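Local coordinates for protein lipase (Streptomyces rimosus, PDB 5MAL) that hydrolyses triacylglycerols and aryl esters, preferring medium-length acyl chains, and also long-chain acyl-CoA, as a secreted serine esterase of the SGNH hydrolase superfamily, at residues Gly58-Lys63 against Val75-Gly80; Ala118-Val123 against Asn171-Lys176. One frame throughout, in Å; residues are numbered along the deposited sequence.

Contact 1 of 2, residues Gly58-Lys63 against Val75-Gly80; sequences GDVLAK and VSITIG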
ATOM      1  N   GLY A  58     -12.716  -5.923  -0.320  1.00 14.28           N
ATOM      2  CA  GLY A  58     -13.951  -6.310   0.345  1.00 14.17           C
ATOM      3  C   GLY A  58     -14.005  -5.850   1.788  1.00 20.39           C
ATOM      4  O   GLY A  58     -15.066  -5.520   2.323  1.00 17.09           O
ATOM      5  N   ASP A  59     -12.843  -5.826   2.427  1.00 17.90           N
ATOM      6  CA  ASP A  59     -12.740  -5.355   3.797  1.00 17.02           C
ATOM      7  C   ASP A  59     -12.895  -3.845   3.838  1.00 16.03           C
ATOM      8  O   ASP A  59     -13.443  -3.296   4.789  1.00 16.17           O
ATOM      9  CB  ASP A  59     -11.408  -5.780   4.401  1.00 15.26           C
ATOM     10  CG  ASP A  59     -11.232  -7.278   4.381  1.00 25.83           C
ATOM     11  OD1 ASP A  59     -12.087  -7.970   4.977  1.00 23.17           O
ATOM     12  OD2 ASP A  59     -10.282  -7.761   3.738  1.00 20.46           O
ATOM     13  N   VAL A  60     -12.408  -3.176   2.800  1.00 14.47           N
ATOM     14  CA  VAL A  60     -12.577  -1.737   2.723  1.00 15.15           C
ATOM     15  C   VAL A  60     -14.077  -1.440   2.655  1.00 13.09           C
ATOM     16  O   VAL A  60     -14.584  -0.570   3.370  1.00 17.10           O
ATOM     17  CB  VAL A  60     -11.843  -1.122   1.511  1.00 13.95           C
ATOM     18  CG1 VAL A  60     -12.154   0.349   1.412  1.00 13.61           C
ATOM     19  CG2 VAL A  60     -10.324  -1.325   1.643  1.00 10.00           C
ATOM     20  N   LEU A  61     -14.783  -2.206   1.834  1.00 13.99           N
ATOM     21  CA  LEU A  61     -16.234  -2.042   1.683  1.00 16.77           C
ATOM     22  C   LEU A  61     -16.989  -2.349   2.977  1.00 20.21           C
ATOM     23  O   LEU A  61     -17.919  -1.634   3.352  1.00 19.93           O
ATOM     24  CB  LEU A  61     -16.738  -2.941   0.558  1.00 18.23           C
ATOM     25  CG  LEU A  61     -16.206  -2.600  -0.837  1.00 19.00           C
ATOM     26  CD1 LEU A  61     -16.633  -3.636  -1.858  1.00 23.37           C
ATOM     27  CD2 LEU A  61     -16.683  -1.235  -1.245  1.00 17.25           C
ATOM     28  N   ALA A  62     -16.571  -3.398   3.676  1.00 19.80           N
ATOM     29  CA  ALA A  62     -17.300  -3.859   4.857  1.00 19.45           C
ATOM     30  C   ALA A  62     -16.983  -3.101   6.144  1.00 23.32           C
ATOM     31  O   ALA A  62     -17.822  -3.025   7.033  1.00 22.80           O
ATOM     32  CB  ALA A  62     -17.040  -5.353   5.073  1.00 19.89           C
ATOM     33  N   LYS A  63     -15.776  -2.557   6.260  1.00 19.27           N
ATOM     34  CA  LYS A  63     -15.314  -2.084   7.555  1.00 18.75           C
ATOM     35  C   LYS A  63     -14.757  -0.665   7.542  1.00 22.99           C
ATOM     36  O   LYS A  63     -14.628  -0.058   8.605  1.00 27.53           O
ATOM     37  CB  LYS A  63     -14.232  -3.025   8.117  1.00 24.48           C
ATOM     38  CG  LYS A  63     -14.733  -4.400   8.594  1.00 23.48           C
ATOM     39  CD  LYS A  63     -13.631  -5.179   9.320  1.00 20.92           C
ATOM     40  CE  LYS A  63     -12.421  -5.408   8.419  1.00 24.71           C
ATOM     41  NZ  LYS A  63     -11.971  -6.834   8.350  1.00 21.72           N
ATOM     42  N   VAL A  75      -9.336  11.738   0.663  1.00  6.59           N
ATOM     43  CA  VAL A  75      -9.311  10.305   0.865  1.00  7.23           C
ATOM     44  C   VAL A  75      -7.991   9.775   0.324  1.00  8.19           C
ATOM     45  O   VAL A  75      -7.593  10.109  -0.791  1.00  9.36           O
ATOM     46  CB  VAL A  75     -10.480   9.591   0.153  1.00  8.06           C
ATOM     47  CG1 VAL A  75     -10.359   8.083   0.310  1.00  7.48           C
ATOM     48  CG2 VAL A  75     -11.811  10.083   0.684  1.00  6.76           C
ATOM     49  N   SER A  76      -7.302   8.968   1.116  1.00  6.44           N
ATOM     50  CA  SER A  76      -6.136   8.263   0.600  1.00  6.71           C
ATOM     51  C   SER A  76      -6.379   6.767   0.679  1.00  4.50           C
ATOM     52  O   SER A  76      -7.136   6.292   1.525  1.00  6.33           O
ATOM     53  CB  SER A  76      -4.861   8.628   1.365  1.00  6.74           C
ATOM     54  OG  SER A  76      -4.981   8.326   2.741  1.00  6.81           O
ATOM     55  N   ILE A  77      -5.714   6.008  -0.181  1.00  5.41           N
ATOM     56  CA  ILE A  77      -5.869   4.566  -0.105  1.00  8.39           C
ATOM     57  C   ILE A  77      -4.726   3.837  -0.786  1.00  7.82           C
ATOM     58  O   ILE A  77      -4.216   4.291  -1.807  1.00  6.79           O
ATOM     59  CB  ILE A  77      -7.218   4.131  -0.726  1.00  7.47           C
ATOM     60  CG1 ILE A  77      -7.473   2.641  -0.477  1.00  9.91           C
ATOM     61  CG2 ILE A  77      -7.273   4.501  -2.220  1.00  6.32           C
ATOM     62  CD1 ILE A  77      -8.911   2.218  -0.774  1.00 11.01           C
ATOM     63  N   THR A  78      -4.285   2.751  -0.159  1.00  5.59           N
ATOM     64  CA  THR A  78      -3.547   1.693  -0.837  1.00  4.71           C
ATOM     65  C   THR A  78      -4.406   0.454  -0.642  1.00  6.06           C
ATOM     66  O   THR A  78      -4.771   0.132   0.469  1.00  7.64           O
ATOM     67  CB  THR A  78      -2.114   1.453  -0.273  1.00  7.87           C
ATOM     68  OG1 THR A  78      -2.195   1.118   1.112  1.00  7.10           O
ATOM     69  CG2 THR A  78      -1.237   2.684  -0.431  1.00  6.22           C
ATOM     70  N   ILE A  79      -4.806  -0.200  -1.724  1.00  7.85           N
ATOM     71  CA  ILE A  79      -5.563  -1.442  -1.581  1.00  8.41           C
ATOM     72  C   ILE A  79      -5.411  -2.248  -2.846  1.00  8.04           C
ATOM     73  O   ILE A  79      -5.213  -1.689  -3.925  1.00 10.48           O
ATOM     74  CB  ILE A  79      -7.066  -1.201  -1.304  1.00  6.83           C
ATOM     75  CG1 ILE A  79      -7.716  -2.453  -0.700  1.00  8.21           C
ATOM     76  CG2 ILE A  79      -7.792  -0.770  -2.566  1.00 11.62           C
ATOM     77  CD1 ILE A  79      -7.242  -2.788   0.711  1.00 10.41           C
ATOM     78  N   GLY A  80      -5.460  -3.567  -2.703  1.00  8.29           N
ATOM     79  CA  GLY A  80      -5.350  -4.440  -3.855  1.00 10.74           C
ATOM     80  C   GLY A  80      -4.259  -5.476  -3.716  1.00 10.20           C
ATOM     81  O   GLY A  80      -4.343  -6.550  -4.309  1.00 15.72           O
TER
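Val60 and Ile79 meet methyl to methyl, tip to tip: CG2 of Val60 lies 3.5 Å from CD1 of Ile79 and 3.7 Å from its CG1. The other branch of the valine does separate work. Val60 CG1, anti to its own backbone N (chi1 175°), faces back toward the preceding inward residue of the strand, with Ile77 CD1 at 4.3 Å. One forked side chain thus spans two residues, Ile77 and Ile79, that alternate along the same extended backbone. On the strand side, Ile79 extends CG1 away from its backbone N, and a bend at chi2 (68°) then turns CD1 aside, so that CG1 and CD1 both face the valine methyl. The contact is purely apolar, and the backbones stay well apart, with the CA atoms of Val60 and Ile79 separated by 8.2 Å.

Around this core, helix 98-130 closes one flank, covering the valine and both isoleucines. On the outer side of helix 57-64, the carboxylate of Asp59 takes a hydrogen bond from Arg56 N at OD2 and forms a long salt bridge, 3.6 Å, between OD1 and Lys63 NZ. Thr78 points away from the helix, and its OG1 is hydrogen-bonded to Asp9 OD1 and Ser12 OG, tying this part of the chain to the loop and short helix around the nucleophile Ser10.

Helix 57-64 belongs to the beta-alpha-beta crossover that leads from strand 46-49 over strand 3-8 to strand 74-78. Here it seals onto the central strand of a parallel sheet just before Gly80, which opens the GGND sequence of block III, the hallmark of the SGNH hydrolase fold.

Contact 2 of 2, residues Ala118-Val123 against Asn171-Lys176; sequences AQLDQV and NAVTAK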
ATOM      1  N   ALA A 118     -11.725  -4.710 -11.394  1.00 16.68           N
ATOM      2  CA  ALA A 118     -13.145  -4.554 -11.099  1.00 14.99           C
ATOM      3  C   ALA A 118     -13.379  -4.382  -9.612  1.00 14.34           C
ATOM      4  O   ALA A 118     -14.358  -3.756  -9.202  1.00 17.76           O
ATOM      5  CB  ALA A 118     -13.944  -5.740 -11.614  1.00 16.12           C
ATOM      6  N   GLN A 119     -12.490  -4.950  -8.803  1.00 10.39           N
ATOM      7  CA  GLN A 119     -12.629  -4.835  -7.367  1.00 13.29           C
ATOM      8  C   GLN A 119     -12.215  -3.450  -6.932  1.00 13.58           C
ATOM      9  O   GLN A 119     -12.771  -2.903  -5.992  1.00 15.60           O
ATOM     10  CB  GLN A 119     -11.797  -5.883  -6.658  1.00 16.04           C
ATOM     11  CG  GLN A 119     -12.219  -7.286  -6.995  1.00 18.43           C
ATOM     12  CD  GLN A 119     -11.419  -8.273  -6.221  1.00 15.47           C
ATOM     13  OE1 GLN A 119     -10.189  -8.282  -6.306  1.00 17.01           O
ATOM     14  NE2 GLN A 119     -12.096  -9.107  -5.442  1.00 17.97           N
ATOM     15  N   LEU A 120     -11.233  -2.879  -7.622  1.00 13.47           N
ATOM     16  CA  LEU A 120     -10.878  -1.489  -7.352  1.00 15.08           C
ATOM     17  C   LEU A 120     -12.063  -0.584  -7.679  1.00 13.40           C
ATOM     18  O   LEU A 120     -12.397   0.324  -6.903  1.00 12.87           O
ATOM     19  CB  LEU A 120      -9.646  -1.070  -8.148  1.00 14.29           C
ATOM     20  CG  LEU A 120      -8.352  -1.783  -7.765  1.00 13.60           C
ATOM     21  CD1 LEU A 120      -7.241  -1.312  -8.681  1.00 14.41           C
ATOM     22  CD2 LEU A 120      -8.022  -1.508  -6.304  1.00 11.30           C
ATOM     23  N   ASP A 121     -12.702  -0.841  -8.820  1.00 14.02           N
ATOM     24  CA  ASP A 121     -13.884  -0.081  -9.199  1.00 14.49           C
ATOM     25  C   ASP A 121     -14.944  -0.131  -8.110  1.00 14.69           C
ATOM     26  O   ASP A 121     -15.597   0.873  -7.836  1.00 16.08           O
ATOM     27  CB  ASP A 121     -14.465  -0.595 -10.517  1.00 15.60           C
ATOM     28  CG  ASP A 121     -13.711  -0.092 -11.716  1.00 18.01           C
ATOM     29  OD1 ASP A 121     -13.053   0.970 -11.612  1.00 18.78           O
ATOM     30  OD2 ASP A 121     -13.790  -0.743 -12.777  1.00 22.34           O
ATOM     31  N   GLN A 122     -15.114  -1.296  -7.490  1.00 12.96           N
ATOM     32  CA  GLN A 122     -16.067  -1.442  -6.398  1.00 15.54           C
ATOM     33  C   GLN A 122     -15.798  -0.423  -5.310  1.00 17.51           C
ATOM     34  O   GLN A 122     -16.708   0.271  -4.846  1.00 16.35           O
ATOM     35  CB  GLN A 122     -16.013  -2.851  -5.814  1.00 17.04           C
ATOM     36  CG  GLN A 122     -16.710  -3.882  -6.658  1.00 18.76           C
ATOM     37  CD  GLN A 122     -16.750  -5.224  -5.977  1.00 16.70           C
ATOM     38  OE1 GLN A 122     -15.707  -5.804  -5.653  1.00 18.62           O
ATOM     39  NE2 GLN A 122     -17.953  -5.718  -5.722  1.00 19.56           N
ATOM     40  N   VAL A 123     -14.534  -0.332  -4.910  1.00 17.30           N
ATOM     41  CA  VAL A 123     -14.165   0.612  -3.878  1.00 12.91           C
ATOM     42  C   VAL A 123     -14.280   2.031  -4.412  1.00 12.23           C
ATOM     43  O   VAL A 123     -14.817   2.913  -3.737  1.00 13.70           O
ATOM     44  CB  VAL A 123     -12.734   0.363  -3.372  1.00 13.12           C
ATOM     45  CG1 VAL A 123     -12.342   1.438  -2.360  1.00 15.59           C
ATOM     46  CG2 VAL A 123     -12.627  -1.020  -2.755  1.00 12.67           C
ATOM     47  N   ASN A 171       0.652  -1.400  -9.996  1.00  9.60           N
ATOM     48  CA  ASN A 171       0.720   0.057 -10.113  1.00  9.42           C
ATOM     49  C   ASN A 171       0.142   0.556 -11.433  1.00 14.25           C
ATOM     50  O   ASN A 171      -0.520   1.594 -11.473  1.00 12.47           O
ATOM     51  CB  ASN A 171       2.154   0.537  -9.946  1.00 11.01           C
ATOM     52  CG  ASN A 171       2.622   0.414  -8.515  1.00 14.49           C
ATOM     53  OD1 ASN A 171       1.805   0.481  -7.593  1.00 10.03           O
ATOM     54  ND2 ASN A 171       3.926   0.216  -8.316  1.00 11.63           N
ATOM     55  N   ALA A 172       0.394  -0.183 -12.510  1.00 11.64           N
ATOM     56  CA  ALA A 172      -0.196   0.135 -13.809  1.00 15.84           C
ATOM     57  C   ALA A 172      -1.705  -0.006 -13.751  1.00 10.26           C
ATOM     58  O   ALA A 172      -2.422   0.894 -14.163  1.00 13.64           O
ATOM     59  CB  ALA A 172       0.381  -0.758 -14.904  1.00 16.17           C
ATOM     60  N   VAL A 173      -2.190  -1.132 -13.236  1.00 13.34           N
ATOM     61  CA  VAL A 173      -3.628  -1.363 -13.135  1.00  9.39           C
ATOM     62  C   VAL A 173      -4.282  -0.280 -12.287  1.00 10.51           C
ATOM     63  O   VAL A 173      -5.326   0.275 -12.630  1.00 13.71           O
ATOM     64  CB  VAL A 173      -3.935  -2.742 -12.536  1.00 13.51           C
ATOM     65  CG1 VAL A 173      -5.402  -2.854 -12.171  1.00 18.40           C
ATOM     66  CG2 VAL A 173      -3.557  -3.842 -13.524  1.00 14.98           C
ATOM     67  N   THR A 174      -3.628   0.050 -11.186  1.00 10.68           N
ATOM     68  CA  THR A 174      -4.198   0.977 -10.227  1.00 11.44           C
ATOM     69  C   THR A 174      -4.142   2.416 -10.710  1.00 12.00           C
ATOM     70  O   THR A 174      -5.085   3.181 -10.489  1.00 12.62           O
ATOM     71  CB  THR A 174      -3.481   0.851  -8.874  1.00 11.09           C
ATOM     72  OG1 THR A 174      -3.596  -0.499  -8.432  1.00  8.16           O
ATOM     73  CG2 THR A 174      -4.141   1.734  -7.847  1.00  9.35           C
ATOM     74  N   ALA A 175      -3.054   2.802 -11.370  1.00  9.41           N
ATOM     75  CA  ALA A 175      -2.982   4.163 -11.878  1.00 10.35           C
ATOM     76  C   ALA A 175      -4.097   4.388 -12.893  1.00 12.94           C
ATOM     77  O   ALA A 175      -4.762   5.419 -12.873  1.00 14.98           O
ATOM     78  CB  ALA A 175      -1.630   4.445 -12.495  1.00 10.26           C
ATOM     79  N   LYS A 176      -4.325   3.414 -13.761  1.00 13.83           N
ATOM     80  CA  LYS A 176      -5.395   3.573 -14.756  1.00 14.82           C
ATOM     81  C   LYS A 176      -6.800   3.526 -14.140  1.00 16.54           C
ATOM     82  O   LYS A 176      -7.660   4.294 -14.563  1.00 15.18           O
ATOM     83  CB  LYS A 176      -5.243   2.543 -15.879  1.00 20.28           C
ATOM     84  CG  LYS A 176      -3.814   2.486 -16.391  1.00 23.26           C
ATOM     85  CD  LYS A 176      -3.669   1.862 -17.781  1.00 36.12           C
ATOM     86  CE  LYS A 176      -4.661   0.743 -18.037  1.00 36.27           C
ATOM     87  NZ  LYS A 176      -4.176  -0.107 -19.168  1.00 45.75           N
TER
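Thr174 OG1 is held by its own helix and covered by another: it hydrogen-bonds to the carbonyl O of Ile170, one turn back, while Leu120 CD1 rests against it at 3.7 Å. With its hydroxyl satisfied in this way, the oxygen can be buried under a leucine methyl at little cost. Two helices flanking one face of the parallel sheet in a three-layer alpha/beta/alpha fold meet here, helix 98-130 leading into strand 135-139 and helix 159-180 into strand 184-186.

Leu120 alone carries the 118-123 side of the contact. With CG set beside the backbone N (chi1 -66°) and an extended second torsion, it aims CD1 at the neighbouring helix, and the leucine and threonine side chains cross at about a right angle. CD1 settles against the turn itself, 4.1 Å from the CA of Thr174. The nearest CA atoms, those of Leu120 and Thr174, are 7.7 Å apart, a gap that the long leucine spans.

Thr174 also touches Phe185 of strand 184-186, which joins the helix to the edge of the sheet. Asp121 OD1 links helix 98-130 to Arg177 NH1 near the end of helix 159-180, as a salt bridge, and to His181 NE2 just after it, as a hydrogen bond. Beside the threonine, Val173 CG1 completes the apolar patch, 4.2 Å from Leu120 CD1.

How the contacts relate
Helix 98-130 is the element that joins the two contacts, whose centres lie 12 Å apart. Its residue Val123 places CG1 3.9 Å from Val60 CG1, and the same methyl is equally close to Ile77 CD1, so it wedges beside contact 1. Leu120 faces both ways: while one methyl serves contact 2, its CD2 packs 3.7 Å from Ile79 O. Helices 57-64, 98-130 and 159-180 thereby form a continuous layer on one side of the sheet. Contact 1 lies near the catalytic centre, the Ile79 side chain being about 8 Å from that of Ser10 and about 11 Å from that of His216, whereas contact 2 is remote structural packing.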